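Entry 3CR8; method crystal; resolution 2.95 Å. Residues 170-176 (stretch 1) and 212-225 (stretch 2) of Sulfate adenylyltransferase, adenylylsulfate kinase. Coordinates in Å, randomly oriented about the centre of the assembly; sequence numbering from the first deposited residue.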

# COMPACT_ATOMS: atom_id res chain seq x y z
N GLN A 170 -15.44 5.09 -34.01
CA GLN A 170 -14.95 6.41 -34.36
C GLN A 170 -15.23 7.43 -33.29
O GLN A 170 -15.96 8.38 -33.51
CB GLN A 170 -15.56 6.85 -35.69
CG GLN A 170 -14.75 6.37 -36.90
CD GLN A 170 -15.57 6.12 -38.18
OE1 GLN A 170 -16.66 6.66 -38.36
NE2 GLN A 170 -15.04 5.31 -39.06
N ALA A 171 -14.63 7.23 -32.12
CA ALA A 171 -14.96 8.01 -30.92
C ALA A 171 -14.92 9.52 -31.10
O ALA A 171 -14.09 10.05 -31.83
CB ALA A 171 -14.05 7.60 -29.78
N ARG A 172 -15.84 10.20 -30.42
CA ARG A 172 -15.82 11.65 -30.37
C ARG A 172 -15.64 12.13 -28.93
O ARG A 172 -15.59 13.34 -28.68
CB ARG A 172 -17.10 12.24 -30.96
CG ARG A 172 -18.36 11.81 -30.25
CD ARG A 172 -19.57 12.10 -31.11
NE ARG A 172 -19.58 11.26 -32.31
CZ ARG A 172 -20.27 10.13 -32.43
NH1 ARG A 172 -21.04 9.69 -31.42
NH2 ARG A 172 -20.21 9.43 -33.56
N GLN A 173 -15.55 11.18 -28.00
CA GLN A 173 -15.38 11.49 -26.58
C GLN A 173 -14.79 10.31 -25.83
O GLN A 173 -14.88 9.19 -26.30
CB GLN A 173 -16.72 11.85 -25.98
CG GLN A 173 -17.75 10.74 -26.08
CD GLN A 173 -18.83 10.86 -25.01
OE1 GLN A 173 -19.93 10.30 -25.15
NE2 GLN A 173 -18.52 11.59 -23.92
N PRO A 174 -14.21 10.56 -24.66
CA PRO A 174 -13.44 9.52 -23.97
C PRO A 174 -14.26 8.30 -23.71
O PRO A 174 -15.48 8.36 -23.64
CB PRO A 174 -13.05 10.16 -22.64
CG PRO A 174 -13.14 11.59 -22.88
CD PRO A 174 -14.25 11.80 -23.88
N MET A 175 -13.55 7.19 -23.55
CA MET A 175 -14.13 5.88 -23.36
C MET A 175 -13.96 5.45 -21.91
O MET A 175 -12.86 5.55 -21.36
CB MET A 175 -13.42 4.89 -24.30
CG MET A 175 -13.93 3.47 -24.22
SD MET A 175 -13.30 2.44 -25.54
CE MET A 175 -14.29 2.99 -26.93
N HIS A 176 -15.04 4.97 -21.30
CA HIS A 176 -14.99 4.36 -19.98
C HIS A 176 -15.35 2.88 -20.04
O HIS A 176 -15.43 2.32 -21.12
CB HIS A 176 -15.91 5.09 -19.04
CG HIS A 176 -15.63 6.56 -18.94
ND1 HIS A 176 -14.60 7.06 -18.17
CD2 HIS A 176 -16.25 7.63 -19.48
CE1 HIS A 176 -14.59 8.38 -18.25
NE2 HIS A 176 -15.58 8.75 -19.05
N GLY A 212 -6.52 16.28 -25.57
CA GLY A 212 -7.08 15.54 -24.45
C GLY A 212 -7.75 14.24 -24.87
O GLY A 212 -7.58 13.20 -24.23
N LEU A 213 -8.53 14.27 -25.95
CA LEU A 213 -9.19 13.08 -26.44
C LEU A 213 -8.18 12.02 -26.76
O LEU A 213 -8.30 10.88 -26.36
CB LEU A 213 -9.94 13.42 -27.70
CG LEU A 213 -11.24 12.69 -27.97
CD1 LEU A 213 -11.22 12.40 -29.43
CD2 LEU A 213 -11.37 11.42 -27.12
N VAL A 214 -7.16 12.37 -27.53
CA VAL A 214 -6.18 11.38 -27.87
C VAL A 214 -5.55 10.87 -26.59
O VAL A 214 -5.35 9.67 -26.43
CB VAL A 214 -5.10 11.92 -28.80
CG1 VAL A 214 -3.96 10.89 -28.95
CG2 VAL A 214 -5.72 12.29 -30.12
N ARG A 215 -5.25 11.77 -25.66
CA ARG A 215 -4.52 11.33 -24.48
C ARG A 215 -5.34 10.37 -23.62
O ARG A 215 -4.79 9.45 -23.02
CB ARG A 215 -4.00 12.51 -23.67
CG ARG A 215 -2.66 12.22 -23.04
CD ARG A 215 -1.87 13.49 -22.94
NE ARG A 215 -2.81 14.59 -22.78
CZ ARG A 215 -2.62 15.80 -23.31
NH1 ARG A 215 -1.52 16.03 -24.05
NH2 ARG A 215 -3.52 16.76 -23.12
N SER A 216 -6.65 10.56 -23.60
CA SER A 216 -7.50 9.68 -22.85
C SER A 216 -7.61 8.30 -23.50
O SER A 216 -7.90 7.33 -22.81
CB SER A 216 -8.88 10.32 -22.68
OG SER A 216 -9.68 10.12 -23.83
N PHE A 217 -7.40 8.22 -24.81
CA PHE A 217 -7.33 6.92 -25.47
C PHE A 217 -6.02 6.22 -25.19
O PHE A 217 -5.99 5.04 -24.90
CB PHE A 217 -7.61 7.03 -26.96
CG PHE A 217 -9.04 6.89 -27.28
CD1 PHE A 217 -9.90 7.98 -27.17
CD2 PHE A 217 -9.58 5.64 -27.61
CE1 PHE A 217 -11.25 7.84 -27.41
CE2 PHE A 217 -10.93 5.51 -27.86
CZ PHE A 217 -11.77 6.60 -27.75
N LEU A 218 -4.92 6.96 -25.24
CA LEU A 218 -3.62 6.40 -24.95
C LEU A 218 -3.61 5.86 -23.57
O LEU A 218 -2.93 4.89 -23.29
CB LEU A 218 -2.56 7.47 -25.08
CG LEU A 218 -2.25 7.85 -26.52
CD1 LEU A 218 -1.42 9.13 -26.53
CD2 LEU A 218 -1.59 6.70 -27.26
N ALA A 219 -4.41 6.47 -22.71
CA ALA A 219 -4.44 6.13 -21.29
C ALA A 219 -5.00 4.75 -21.04
O ALA A 219 -4.53 4.04 -20.16
CB ALA A 219 -5.24 7.18 -20.52
N ILE A 220 -5.99 4.37 -21.83
CA ILE A 220 -6.69 3.12 -21.60
C ILE A 220 -6.39 2.08 -22.66
O ILE A 220 -6.92 0.96 -22.61
CB ILE A 220 -8.19 3.37 -21.54
CG1 ILE A 220 -8.90 3.01 -22.85
CG2 ILE A 220 -8.43 4.82 -21.22
CD1 ILE A 220 -10.45 2.95 -22.68
N ARG A 221 -5.53 2.41 -23.61
CA ARG A 221 -5.27 1.47 -24.68
C ARG A 221 -4.74 0.13 -24.17
O ARG A 221 -5.05 -0.90 -24.76
CB ARG A 221 -4.32 2.07 -25.72
CG ARG A 221 -3.93 1.09 -26.81
CD ARG A 221 -2.96 1.71 -27.79
NE ARG A 221 -1.82 2.28 -27.09
CZ ARG A 221 -0.85 2.95 -27.70
NH1 ARG A 221 -0.90 3.11 -29.02
NH2 ARG A 221 0.16 3.46 -26.99
N ASP A 222 -3.96 0.15 -23.08
CA ASP A 222 -3.33 -1.09 -22.59
C ASP A 222 -4.32 -2.10 -22.00
O ASP A 222 -3.98 -3.26 -21.80
CB ASP A 222 -2.22 -0.79 -21.58
CG ASP A 222 -1.01 -0.20 -22.25
OD1 ASP A 222 0.12 -0.55 -21.82
OD2 ASP A 222 -1.18 0.60 -23.20
N ARG A 223 -5.53 -1.62 -21.72
CA ARG A 223 -6.63 -2.44 -21.24
C ARG A 223 -7.22 -3.29 -22.37
O ARG A 223 -8.17 -4.05 -22.17
CB ARG A 223 -7.77 -1.56 -20.70
CG ARG A 223 -7.40 -0.66 -19.54
CD ARG A 223 -7.51 -1.43 -18.27
NE ARG A 223 -7.14 -0.64 -17.10
CZ ARG A 223 -7.23 -1.12 -15.87
NH1 ARG A 223 -7.66 -2.36 -15.70
NH2 ARG A 223 -6.90 -0.37 -14.83
N PHE A 224 -6.69 -3.11 -23.57
CA PHE A 224 -7.23 -3.74 -24.75
C PHE A 224 -6.28 -4.83 -25.22
O PHE A 224 -5.05 -4.72 -25.14
CB PHE A 224 -7.42 -2.73 -25.89
CG PHE A 224 -8.73 -1.98 -25.84
CD1 PHE A 224 -9.90 -2.57 -26.30
CD2 PHE A 224 -8.78 -0.69 -25.36
CE1 PHE A 224 -11.10 -1.88 -26.25
CE2 PHE A 224 -9.98 -0.01 -25.31
CZ PHE A 224 -11.14 -0.61 -25.76
N PRO A 225 -6.85 -5.91 -25.73
CA PRO A 225 -6.02 -7.00 -26.22
C PRO A 225 -5.14 -6.47 -27.36
O PRO A 225 -5.64 -5.87 -28.31
CB PRO A 225 -7.06 -8.00 -26.74
CG PRO A 225 -8.34 -7.65 -26.02
CD PRO A 225 -8.29 -6.18 -25.90

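Why is more of M175 covered by the other stretch than of any other residue? Its CA-to-CB bond points toward the helical stretch, and with chi1 and chi2 both t the chain runs out extended before chi3 turns to m. It meets three partners; in the closest side-chain pairs, CB lies 4.2 Å from CZ of F217, CG lies 3.8 Å from CD1 of I220, and SD reaches CZ of F224 at 3.7 Å. The sulfur sits at the edge of the F224 ring, 84° off the ring normal and 5.0 Å from the centroid of the ring atoms, an arrangement common for methionine beside an aromatic. The backbone joins in as well, since M175 O is 3.8 Å from CD1 of I220.

How does F217 reach a segment of chain without regular secondary structure that its CA-to-CB bond does not face? That bond points sideways, but the ring extends far enough for its end to come nearer. The tightest approach is to A171, whose CB is 3.2 Å from CZ of F217, very close for two carbons, though at 2.95 Å resolution the exact figure deserves caution. Q173 O lies at the ring edge, near its plane, 4.0 Å from CE1 of F217; there the carbonyl oxygen faces the slightly positive rim of the ring. CZ is the F217 atom closest to both A171 CB and M175 CB, but other ring atoms also lie within contact range.

Why does L213 matter when its CA-to-CB bond also points sideways? Its branched end approaches the backbone of stretch 1, with CD2 3.8 Å from C of Q173 and 3.9 Å from N of P174. The contact is therefore largely with main chain, which explains how Q173 can take part although its own side chain starts out away from the helix. One turn along, S216 faces P174, and CB of P174 is 3.6 Å from OG of S216. That hydroxyl donates a hydrogen bond back to L213 O, with OG and O 3.0 Å apart, so its polar group is satisfied within the helix while it packs against the proline.

What holds the two stretches together overall? No hydrogen bond crosses between them, and the 388 Å² of buried surface rests on packing. P174 and S216 are the residues with the closest CA atoms, 6.0 Å apart. Around that point L213, S216, F217 and I220 supply side chains from stretch 2, and F224, beyond them in sequence, meets the sulfur of M175 at its ring edge.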